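Side-chain contacts in mitochondrial antiviral signaling protein (MAVS) (Equus caballus, PDB 4O9L), which probably relays antiviral innate immune signals by assembling into prion-like filaments through its caspase recruitment domain: residues A7-K10 / T11-I15; S35-T39 / S40-R44; D56-L59 / E60-S64; N69-V72 / H73-G77; A78-C82 / E83-L87. The protein carries 1 engineered substitution. All blocks are in the same frame, centred on the assembly; numbering follows the deposited sequence.

Interaction 1: residues A7-K10 / T11-I15; sequences AEDK and TFQYI
The carboxylate of Asp9 and the carboxamide of Gln13 meet one turn apart on helix 6-17 of this CARD, a helical bundle of the death-fold superfamily. Their planes are turned 46° against each other, and Asp9 OD1 stands 3.5 Å from Gln13 NE2. Gln13 NE2 also lies in plane at an edge of the Phe12 ring, while Arg66 makes a cation-pi contact with that ring. The Tyr14 ring takes no part here and stacks with His18.

With CG beside its own backbone N (chi1 -63°), Gln13 brings CG to 3.1 Å from Asp9 O; the bend at the next bond then turns the carboxamide toward Asp9. That same carbonyl accepts the backbone N-H of Gln13 at an N to O distance of 2.9 Å. A straighter bond runs from Phe12 N to Glu8 O, 2.8 Å long. At the polar ends, Glu8 OE1 is hydrogen-bonded to Thr5 N, and Lys10 NZ to Ser97 O.

Thr11 is buried against Tyr95 of helix 85-96, and its hydroxyl is satisfied within its own helix. With OG1 beside its own backbone N (chi1 -56°), the group is directed back to the preceding turn. Ala7 O is therefore gripped twice, by Thr11 N at 3.0 Å and by Thr11 OG1 at 2.7 Å, the two donors arriving from opposite faces of the carbonyl plane.

Interaction 2: residues S35-T39 / S40-R44; sequences SCLTT and SDQDR
Thr38 and Asp41 exchange two reciprocal hydrogen bonds where the chain enters helix 39-66. In one, Asp41 N donates to Thr38 OG1 over 3.0 Å. In the other, Thr38 N donates to Asp41 OD2, also over 3.0 Å; this bond is nearly straight at hydrogen (172°), yet its donor comes from above the carboxylate, 47° out of plane. Thr38 can accept because OG1 sits between its own backbone N and carbonyl carbon (chi1 59°), turned toward the first helical amides.

Main-chain bonds start the helix behind this cap: Gln42 N to Thr38 O and Asp43 N to Thr39 O, each 2.9 Å.

Charge adds to the arrangement from outside. Arg68 NE forms a salt bridge with Asp41 OD2, so this oxygen has both a charged and a backbone donor, a setting that would be expected to stabilise the anionic form. Asp43 OD1 is paired with Arg46.

Van der Waals contact comes from buried Leu37, an aliphatic chain laid against polar groups: it slants across the side chain of Asp41, with CD2 3.8 Å from Asp41 OD2. Its CB also lies 3.9 Å from Gln42 NE2.

Two waters add bridges. One accepts a hydrogen bond from Gln42 NE2 and donates one to Leu37 O, while Gln42 NE2 also bonds to Leu31 O; the other links Thr39 OG1 with Ser40 N.

The reciprocal side-chain-to-amide pairing, with Thr38 at the N-cap and Asp41 three residues on, is the classic capping box of a helix N-terminus.

Interaction 3: residues D56-L59 / E60-S64; sequences DTLL and ELFTS
Leu58 runs alongside Phe62, both side chains leaving the helix in the same direction. The nearest approach is from Leu58 CG to Phe62 CE2, 3.7 Å, and the methyl CD1 of Leu58 adds a second contact with Phe62 CE2 at 3.9 Å. Leu58 reaches the ring because its CG is anti to the backbone N (chi1 -170°), which places CG on the carbonyl side, toward the following turn. Leu61 comes in at a slant, its CD2 4.1 Å from Leu58 CD1.

This is an i to i+4 and i to i+3 apolar ridge on helix 39-66, facing the core of the CARD helical bundle: Ile25 borders both Leu58 and Phe62, and Ile30 and Leu45 border Leu61.

The backbone beneath is uneven. Leu61 N to Thr57 O is short at 2.7 Å, Phe62 N to Leu58 O measures 3.2 Å, and Thr63 N to Leu59 O is a weak bond.

On the polar flank Glu60 O accepts two donors from opposite faces of its plane. Ser64 N supplies one, and Ser64 OG the other at 2.9 Å, 40° above the carbonyl plane; this hydroxyl is also hydrogen-bonded to Arg44 NH2.

Interaction 4: residues N69-V72 / H73-G77; sequences NGWV and HSLIG
Val72 and Ile76 pack side by side on the buried face of helix 71-81, with Val72 CG1 3.9 Å from Ile76 CD1. Trp71 and Leu75 form a second parallel pair: Leu75 CD2 touches the indole at its edge, 4.1 Å from Trp71 CZ3. Next to these pairs, the other Val72 methyl, CG2, covers the indole, 3.4 Å above its plane and over its centre. Trp71 holds its ring there with CG between its backbone N and carbonyl carbon (chi1 68°).

The solvent side is looser and largely backbone-held. Gly70, at the N-cap and with positive phi, offers its carbonyl to Ser74 N in the carbonyl plane at 3.1 Å, and only weakly to His73 N. Val72 CB sits over one face of the exposed His73 ring, without close contact. His73 NE2 is hydrogen-bonded to Tyr95 OH, while the two rings meet edge-to-face.

The helix is thus wedged between others of the CARD bundle. Trp71 and Leu75 face helix 6-17 and helix 39-66, whereas Val72 and Ile76 turn to helix 85-96, the latter against Ala88, Val91 and Ala92.

Interaction 5: residues A78-C82 / E83-L87; sequences ALRAC and ELSGL
A Schellman motif linking Leu79 and Arg80 to Glu83 and Leu84 ends helix 71-81 and turns the chain into helix 85-96, the last helix of the CARD bundle. Its signature bonds are Leu84 N to Leu79 O, 2.9 Å, and Glu83 N to Arg80 O, 3.3 Å. Glu83, with phi 63°, is the C-prime residue that makes this reversal. Leu79 O is held doubly, since Cys82 N also donates to it at 3.2 Å, from the face opposite to that used by Leu84 N.

Leucines pack over the turn. In Leu79, chi1 -72° sets CG beside its own backbone N, and chi2 164° then sends the two methyls to different partners: CD2 lies 4.0 Å from Leu84 CB, and CD1 is 4.0 Å from Leu87 CB, where the side chains cross at about a right angle. Ile30 and Ala88 extend this apolar patch around Leu79. The exposed Glu83 instead sends OE2 to a salt bridge with Arg29, an engineered residue.

Solvent joins the two helices on the outer side. One water donates to Arg80 O and pairs with Ser85 OG, a hydroxyl that also rests against the aliphatic part of Arg80, 3.7 Å from its CG. A second lies in plane at an edge of the guanidinium of Arg80; it accepts from Arg80 NE at 2.8 Å and donates to Ser85 O.

In the fold
Interactions 1, 3 and 4 converge in the bundle core, where three helices touch: Ile15 CG2 is 3.6 Å from Phe62 CE2, Ile15 CD1 is 3.7 Å from Leu75 CD2, and Phe62 CE1 is 4.0 Å from Leu75 CD2. Interactions 2 and 3 share helix 39-66 and are tied by a salt bridge, Arg44 NH1 to Glu60 OE2, 2.8 Å. Interaction 2 also reaches interaction 4, with Cys36 SG 3.8 Å from Trp71 CA. Interactions 4 and 5 follow directly along helix 71-81, their centres about 12 Å apart, one at its start and the other at its end. Interactions 1 and 2 do not touch; their centres lie about 21 Å apart on opposite sides of the chain's centre.

Interaction 1: residues A7-K10 / T11-I15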
# COMPACT_ATOMS: atom_id res chain seq x y z
N ALA A 7 13.02 8.81 0.61
CA ALA A 7 12.10 8.39 1.67
C ALA A 7 11.07 7.38 1.16
O ALA A 7 10.76 6.39 1.85
CB ALA A 7 11.40 9.59 2.29
N GLU A 8 10.54 7.61 -0.03
CA GLU A 8 9.61 6.65 -0.64
C GLU A 8 10.25 5.29 -0.86
O GLU A 8 9.67 4.26 -0.51
CB GLU A 8 9.04 7.20 -1.96
CG GLU A 8 7.87 8.16 -1.76
CD GLU A 8 7.43 8.85 -3.04
OE1 GLU A 8 8.27 9.03 -3.95
OE2 GLU A 8 6.24 9.19 -3.14
N ASP A 9 11.44 5.28 -1.43
CA ASP A 9 12.17 4.04 -1.69
C ASP A 9 12.46 3.28 -0.40
O ASP A 9 12.26 2.06 -0.32
CB ASP A 9 13.48 4.35 -2.40
CG ASP A 9 14.37 3.13 -2.54
OD1 ASP A 9 13.99 2.20 -3.26
OD2 ASP A 9 15.45 3.11 -1.91
N LYS A 10 12.92 4.01 0.61
CA LYS A 10 13.21 3.45 1.93
C LYS A 10 11.96 2.80 2.51
O LYS A 10 12.02 1.71 3.10
CB LYS A 10 13.71 4.54 2.87
CG LYS A 10 13.83 4.11 4.32
CD LYS A 10 14.36 5.25 5.19
CE LYS A 10 15.73 5.73 4.72
NZ LYS A 10 15.99 7.12 5.19
N THR A 11 10.83 3.47 2.33
CA THR A 11 9.55 2.96 2.81
C THR A 11 9.15 1.69 2.04
O THR A 11 8.78 0.69 2.65
CB THR A 11 8.44 4.02 2.71
OG1 THR A 11 8.85 5.19 3.42
CG2 THR A 11 7.11 3.49 3.32
N PHE A 12 9.24 1.74 0.72
CA PHE A 12 8.92 0.56 -0.08
C PHE A 12 9.79 -0.63 0.32
O PHE A 12 9.30 -1.76 0.44
CB PHE A 12 9.06 0.85 -1.58
CG PHE A 12 8.70 -0.32 -2.44
CD1 PHE A 12 7.37 -0.58 -2.76
CD2 PHE A 12 9.68 -1.18 -2.92
CE1 PHE A 12 7.02 -1.68 -3.55
CE2 PHE A 12 9.34 -2.29 -3.70
CZ PHE A 12 8.03 -2.54 -4.02
N GLN A 13 11.07 -0.38 0.55
CA GLN A 13 11.99 -1.46 0.90
C GLN A 13 11.67 -2.03 2.28
O GLN A 13 11.81 -3.23 2.52
CB GLN A 13 13.44 -0.98 0.82
CG GLN A 13 13.89 -0.57 -0.59
CD GLN A 13 13.64 -1.64 -1.65
OE1 GLN A 13 13.80 -2.84 -1.40
NE2 GLN A 13 13.25 -1.21 -2.85
N TYR A 14 11.23 -1.17 3.19
CA TYR A 14 10.84 -1.61 4.51
C TYR A 14 9.63 -2.55 4.42
O TYR A 14 9.63 -3.63 5.03
CB TYR A 14 10.52 -0.41 5.41
CG TYR A 14 9.90 -0.80 6.74
CD1 TYR A 14 10.69 -1.27 7.79
CD2 TYR A 14 8.53 -0.71 6.94
CE1 TYR A 14 10.12 -1.62 9.02
CE2 TYR A 14 7.94 -1.06 8.16
CZ TYR A 14 8.74 -1.52 9.19
OH TYR A 14 8.15 -1.86 10.39
N ILE A 15 8.61 -2.13 3.67
CA ILE A 15 7.40 -2.94 3.51
C ILE A 15 7.78 -4.31 2.92
O ILE A 15 7.33 -5.35 3.42
CB ILE A 15 6.34 -2.22 2.65
CG1 ILE A 15 5.82 -0.97 3.39
CG2 ILE A 15 5.17 -3.14 2.34
CD1 ILE A 15 4.97 -0.01 2.51

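Interaction 2: residues S35-T39 / S40-R44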
# COMPACT_ATOMS: atom_id res chain seq x y z
N SER A 35 -6.43 6.98 -2.43
CA SER A 35 -6.80 8.00 -3.42
C SER A 35 -5.74 8.21 -4.50
O SER A 35 -6.00 8.90 -5.50
CB SER A 35 -7.14 9.33 -2.71
OG SER A 35 -6.02 9.84 -1.99
N CYS A 36 -4.56 7.63 -4.32
CA CYS A 36 -3.49 7.80 -5.30
C CYS A 36 -3.66 6.84 -6.46
O CYS A 36 -3.07 7.05 -7.51
CB CYS A 36 -2.11 7.61 -4.68
SG CYS A 36 -1.79 5.95 -4.07
N LEU A 37 -4.47 5.79 -6.28
CA LEU A 37 -4.75 4.85 -7.36
C LEU A 37 -5.73 5.46 -8.37
O LEU A 37 -6.62 6.23 -8.00
CB LEU A 37 -5.33 3.54 -6.79
CG LEU A 37 -4.40 2.80 -5.83
CD1 LEU A 37 -5.04 1.51 -5.30
CD2 LEU A 37 -3.09 2.47 -6.56
N THR A 38 -5.56 5.13 -9.64
CA THR A 38 -6.51 5.56 -10.67
C THR A 38 -7.70 4.61 -10.68
O THR A 38 -7.63 3.51 -10.11
CB THR A 38 -5.86 5.61 -12.05
OG1 THR A 38 -5.37 4.30 -12.39
CG2 THR A 38 -4.70 6.60 -12.06
N THR A 39 -8.80 5.03 -11.31
CA THR A 39 -9.97 4.17 -11.42
C THR A 39 -9.60 2.88 -12.15
O THR A 39 -10.07 1.80 -11.79
CB THR A 39 -11.13 4.85 -12.16
OG1 THR A 39 -10.61 5.56 -13.30
CG2 THR A 39 -11.84 5.83 -11.24
N SER A 40 -8.73 3.01 -13.15
CA SER A 40 -8.19 1.87 -13.86
C SER A 40 -7.38 0.94 -12.95
O SER A 40 -7.51 -0.29 -13.04
CB SER A 40 -7.32 2.33 -15.03
OG SER A 40 -6.61 1.24 -15.59
N ASP A 41 -6.55 1.52 -12.09
CA ASP A 41 -5.82 0.76 -11.08
C ASP A 41 -6.80 -0.03 -10.20
O ASP A 41 -6.62 -1.23 -9.96
CB ASP A 41 -5.02 1.69 -10.16
CG ASP A 41 -3.82 2.33 -10.84
OD1 ASP A 41 -3.39 1.86 -11.92
OD2 ASP A 41 -3.30 3.32 -10.26
N GLN A 42 -7.81 0.67 -9.69
CA GLN A 42 -8.81 0.07 -8.81
C GLN A 42 -9.45 -1.11 -9.51
O GLN A 42 -9.53 -2.20 -8.93
CB GLN A 42 -9.90 1.10 -8.46
CG GLN A 42 -9.40 2.31 -7.70
CD GLN A 42 -9.29 2.05 -6.21
OE1 GLN A 42 -9.51 0.93 -5.75
NE2 GLN A 42 -8.94 3.10 -5.45
N ASP A 43 -9.89 -0.90 -10.74
CA ASP A 43 -10.56 -1.93 -11.53
C ASP A 43 -9.69 -3.17 -11.65
O ASP A 43 -10.14 -4.28 -11.40
CB ASP A 43 -10.93 -1.41 -12.92
CG ASP A 43 -12.08 -0.42 -12.90
OD1 ASP A 43 -12.79 -0.37 -11.87
OD2 ASP A 43 -12.28 0.28 -13.91
N ARG A 44 -8.44 -2.96 -12.04
CA ARG A 44 -7.49 -4.05 -12.24
C ARG A 44 -7.17 -4.79 -10.94
O ARG A 44 -7.08 -6.03 -10.91
CB ARG A 44 -6.20 -3.51 -12.86
CG ARG A 44 -5.12 -4.55 -12.99
CD ARG A 44 -3.88 -4.01 -13.69
NE ARG A 44 -3.25 -2.91 -12.96
CZ ARG A 44 -2.41 -3.05 -11.94
NH1 ARG A 44 -2.10 -4.27 -11.49
NH2 ARG A 44 -1.90 -1.98 -11.34
O HOH W 1 -8.47 5.45 -6.26
O HOH W 2 -8.24 5.62 -14.55

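Interaction 3: residues D56-L59 / E60-S64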
# COMPACT_ATOMS: atom_id res chain seq x y z
N ASP A 56 -1.28 -12.69 -2.77
CA ASP A 56 -0.60 -12.31 -4.00
C ASP A 56 -0.99 -10.92 -4.48
O ASP A 56 -0.15 -10.19 -5.02
CB ASP A 56 -0.82 -13.35 -5.11
CG ASP A 56 -0.03 -14.63 -4.88
OD1 ASP A 56 1.08 -14.56 -4.30
OD2 ASP A 56 -0.52 -15.72 -5.27
N THR A 57 -2.25 -10.55 -4.28
CA THR A 57 -2.74 -9.23 -4.70
C THR A 57 -2.14 -8.12 -3.84
O THR A 57 -1.92 -6.99 -4.30
CB THR A 57 -4.28 -9.18 -4.68
OG1 THR A 57 -4.78 -10.29 -5.44
CG2 THR A 57 -4.80 -7.89 -5.30
N LEU A 58 -1.85 -8.44 -2.59
CA LEU A 58 -1.20 -7.48 -1.72
C LEU A 58 0.20 -7.15 -2.25
O LEU A 58 0.63 -5.99 -2.22
CB LEU A 58 -1.14 -8.03 -0.29
CG LEU A 58 -0.70 -7.05 0.78
CD1 LEU A 58 -1.63 -5.85 0.83
CD2 LEU A 58 -0.64 -7.75 2.14
N LEU A 59 0.92 -8.15 -2.75
CA LEU A 59 2.22 -7.91 -3.36
C LEU A 59 2.06 -6.96 -4.54
O LEU A 59 2.80 -5.97 -4.69
CB LEU A 59 2.87 -9.22 -3.81
CG LEU A 59 3.36 -10.15 -2.70
CD1 LEU A 59 3.74 -11.51 -3.25
CD2 LEU A 59 4.55 -9.54 -1.97
N GLU A 60 1.06 -7.24 -5.38
CA GLU A 60 0.80 -6.42 -6.55
C GLU A 60 0.35 -5.02 -6.15
O GLU A 60 0.68 -4.03 -6.82
CB GLU A 60 -0.22 -7.12 -7.46
CG GLU A 60 -0.63 -6.33 -8.69
CD GLU A 60 0.53 -5.93 -9.58
OE1 GLU A 60 1.58 -6.62 -9.58
OE2 GLU A 60 0.40 -4.90 -10.28
N LEU A 61 -0.38 -4.92 -5.05
CA LEU A 61 -0.85 -3.63 -4.56
C LEU A 61 0.32 -2.68 -4.24
O LEU A 61 0.31 -1.51 -4.61
CB LEU A 61 -1.73 -3.81 -3.32
CG LEU A 61 -2.23 -2.52 -2.65
CD1 LEU A 61 -3.01 -1.66 -3.65
CD2 LEU A 61 -3.09 -2.81 -1.42
N PHE A 62 1.34 -3.21 -3.56
CA PHE A 62 2.48 -2.36 -3.17
C PHE A 62 3.27 -1.89 -4.38
O PHE A 62 3.65 -0.71 -4.45
CB PHE A 62 3.36 -3.06 -2.13
CG PHE A 62 2.71 -3.18 -0.76
CD1 PHE A 62 2.16 -2.05 -0.14
CD2 PHE A 62 2.64 -4.40 -0.10
CE1 PHE A 62 1.56 -2.15 1.12
CE2 PHE A 62 2.03 -4.51 1.16
CZ PHE A 62 1.49 -3.38 1.77
N THR A 63 3.52 -2.77 -5.34
CA THR A 63 4.23 -2.34 -6.55
C THR A 63 3.35 -1.40 -7.38
O THR A 63 3.86 -0.50 -8.06
CB THR A 63 4.83 -3.52 -7.37
OG1 THR A 63 3.79 -4.36 -7.85
CG2 THR A 63 5.74 -4.36 -6.50
N SER A 64 2.04 -1.58 -7.32
CA SER A 64 1.13 -0.65 -7.99
C SER A 64 1.15 0.72 -7.32
O SER A 64 1.16 1.75 -7.99
CB SER A 64 -0.30 -1.20 -8.02
OG SER A 64 -0.37 -2.33 -8.87
O HOH W 3 4.81 -7.16 -7.22

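Interaction 4: residues N69-V72 / H73-G77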
# COMPACT_ATOMS: atom_id res chain seq x y z
N ASN A 69 1.94 8.92 -7.51
CA ASN A 69 2.21 10.08 -6.67
C ASN A 69 1.73 9.91 -5.22
O ASN A 69 0.58 9.53 -4.98
CB ASN A 69 1.52 11.32 -7.27
CG ASN A 69 1.46 12.50 -6.29
OD1 ASN A 69 0.55 12.61 -5.45
ND2 ASN A 69 2.43 13.40 -6.41
N GLY A 70 2.63 10.18 -4.27
CA GLY A 70 2.26 10.30 -2.87
C GLY A 70 1.67 9.06 -2.22
O GLY A 70 0.90 9.17 -1.26
N TRP A 71 2.03 7.89 -2.74
CA TRP A 71 1.47 6.63 -2.27
C TRP A 71 1.73 6.37 -0.79
O TRP A 71 0.91 5.72 -0.13
CB TRP A 71 2.01 5.45 -3.09
CG TRP A 71 3.48 5.18 -2.89
CD1 TRP A 71 4.52 5.71 -3.61
CD2 TRP A 71 4.07 4.27 -1.95
NE1 TRP A 71 5.72 5.21 -3.16
CE2 TRP A 71 5.47 4.32 -2.14
CE3 TRP A 71 3.56 3.44 -0.94
CZ2 TRP A 71 6.36 3.56 -1.37
CZ3 TRP A 71 4.43 2.68 -0.18
CH2 TRP A 71 5.82 2.75 -0.40
N VAL A 72 2.85 6.85 -0.27
CA VAL A 72 3.15 6.59 1.14
C VAL A 72 2.08 7.20 2.05
O VAL A 72 1.55 6.55 2.94
CB VAL A 72 4.56 7.09 1.54
CG1 VAL A 72 4.76 6.97 3.05
CG2 VAL A 72 5.63 6.29 0.80
N HIS A 73 1.73 8.45 1.79
CA HIS A 73 0.74 9.14 2.62
C HIS A 73 -0.68 8.66 2.34
O HIS A 73 -1.52 8.61 3.25
CB HIS A 73 0.92 10.66 2.45
CG HIS A 73 2.34 11.07 2.62
ND1 HIS A 73 2.96 11.10 3.86
CD2 HIS A 73 3.31 11.38 1.72
CE1 HIS A 73 4.22 11.44 3.72
NE2 HIS A 73 4.46 11.61 2.42
N SER A 74 -0.93 8.28 1.10
CA SER A 74 -2.18 7.61 0.77
C SER A 74 -2.32 6.33 1.60
O SER A 74 -3.35 6.11 2.24
CB SER A 74 -2.23 7.29 -0.73
OG SER A 74 -3.51 6.81 -1.11
N LEU A 75 -1.27 5.50 1.60
CA LEU A 75 -1.29 4.25 2.37
C LEU A 75 -1.46 4.47 3.87
O LEU A 75 -2.24 3.76 4.51
CB LEU A 75 -0.01 3.46 2.12
CG LEU A 75 0.21 2.16 2.90
CD1 LEU A 75 -0.90 1.15 2.58
CD2 LEU A 75 1.60 1.60 2.53
N ILE A 76 -0.74 5.43 4.42
CA ILE A 76 -0.85 5.74 5.84
C ILE A 76 -2.29 6.10 6.18
O ILE A 76 -2.86 5.55 7.13
CB ILE A 76 0.11 6.89 6.25
CG1 ILE A 76 1.55 6.37 6.25
CG2 ILE A 76 -0.27 7.47 7.63
CD1 ILE A 76 2.59 7.46 6.21
N GLY A 77 -2.88 7.01 5.41
CA GLY A 77 -4.28 7.38 5.63
C GLY A 77 -5.23 6.20 5.53
O GLY A 77 -6.17 6.04 6.33

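Interaction 5: residues A78-C82 / E83-L87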
# COMPACT_ATOMS: atom_id res chain seq x y z
N ALA A 78 -4.99 5.35 4.54
CA ALA A 78 -5.86 4.21 4.29
C ALA A 78 -5.73 3.15 5.38
O ALA A 78 -6.72 2.52 5.77
CB ALA A 78 -5.56 3.60 2.92
N LEU A 79 -4.51 2.96 5.88
CA LEU A 79 -4.30 2.01 6.98
C LEU A 79 -5.08 2.44 8.22
O LEU A 79 -5.73 1.62 8.87
CB LEU A 79 -2.80 1.84 7.28
CG LEU A 79 -2.05 1.04 6.20
CD1 LEU A 79 -0.52 1.21 6.31
CD2 LEU A 79 -2.45 -0.44 6.27
N ARG A 80 -5.04 3.73 8.54
CA ARG A 80 -5.82 4.27 9.65
C ARG A 80 -7.32 4.05 9.42
O ARG A 80 -8.06 3.67 10.33
CB ARG A 80 -5.54 5.77 9.84
CG ARG A 80 -4.14 6.05 10.37
CD ARG A 80 -3.80 7.52 10.25
NE ARG A 80 -2.45 7.81 10.76
CZ ARG A 80 -1.76 8.90 10.43
NH1 ARG A 80 -2.28 9.78 9.58
NH2 ARG A 80 -0.56 9.10 10.94
N ALA A 81 -7.76 4.29 8.20
CA ALA A 81 -9.18 4.17 7.88
C ALA A 81 -9.68 2.72 7.93
O ALA A 81 -10.88 2.46 8.02
CB ALA A 81 -9.47 4.79 6.53
N CYS A 82 -8.75 1.77 7.87
CA CYS A 82 -9.08 0.35 7.87
C CYS A 82 -8.64 -0.35 9.15
O CYS A 82 -8.37 -1.55 9.12
CB CYS A 82 -8.43 -0.37 6.67
SG CYS A 82 -9.09 0.13 5.07
N GLU A 83 -8.56 0.41 10.25
CA GLU A 83 -8.31 -0.16 11.58
C GLU A 83 -6.95 -0.86 11.67
O GLU A 83 -6.83 -1.94 12.26
CB GLU A 83 -9.42 -1.13 11.97
CG GLU A 83 -10.78 -0.48 11.99
CD GLU A 83 -11.90 -1.39 12.44
OE1 GLU A 83 -12.23 -1.38 13.65
OE2 GLU A 83 -12.45 -2.10 11.57
N LEU A 84 -5.95 -0.23 11.07
CA LEU A 84 -4.57 -0.72 11.08
C LEU A 84 -3.62 0.44 11.38
O LEU A 84 -2.59 0.62 10.71
CB LEU A 84 -4.24 -1.42 9.75
CG LEU A 84 -4.93 -2.78 9.53
CD1 LEU A 84 -4.80 -3.25 8.08
CD2 LEU A 84 -4.39 -3.87 10.48
N SER A 85 -3.99 1.24 12.38
CA SER A 85 -3.25 2.46 12.70
C SER A 85 -1.81 2.19 13.16
O SER A 85 -0.95 3.05 13.01
CB SER A 85 -3.97 3.31 13.75
OG SER A 85 -5.15 3.89 13.23
N GLY A 86 -1.57 1.01 13.72
CA GLY A 86 -0.22 0.63 14.10
C GLY A 86 0.67 0.48 12.88
O GLY A 86 1.84 0.90 12.89
N LEU A 87 0.13 -0.13 11.82
CA LEU A 87 0.88 -0.23 10.57
C LEU A 87 1.12 1.17 10.01
O LEU A 87 2.21 1.46 9.51
CB LEU A 87 0.16 -1.11 9.55
CG LEU A 87 -0.07 -2.57 9.95
CD1 LEU A 87 -0.68 -3.35 8.78
CD2 LEU A 87 1.23 -3.21 10.38
O HOH W 4 -7.61 3.23 12.78
O HOH W 5 -1.78 6.10 12.93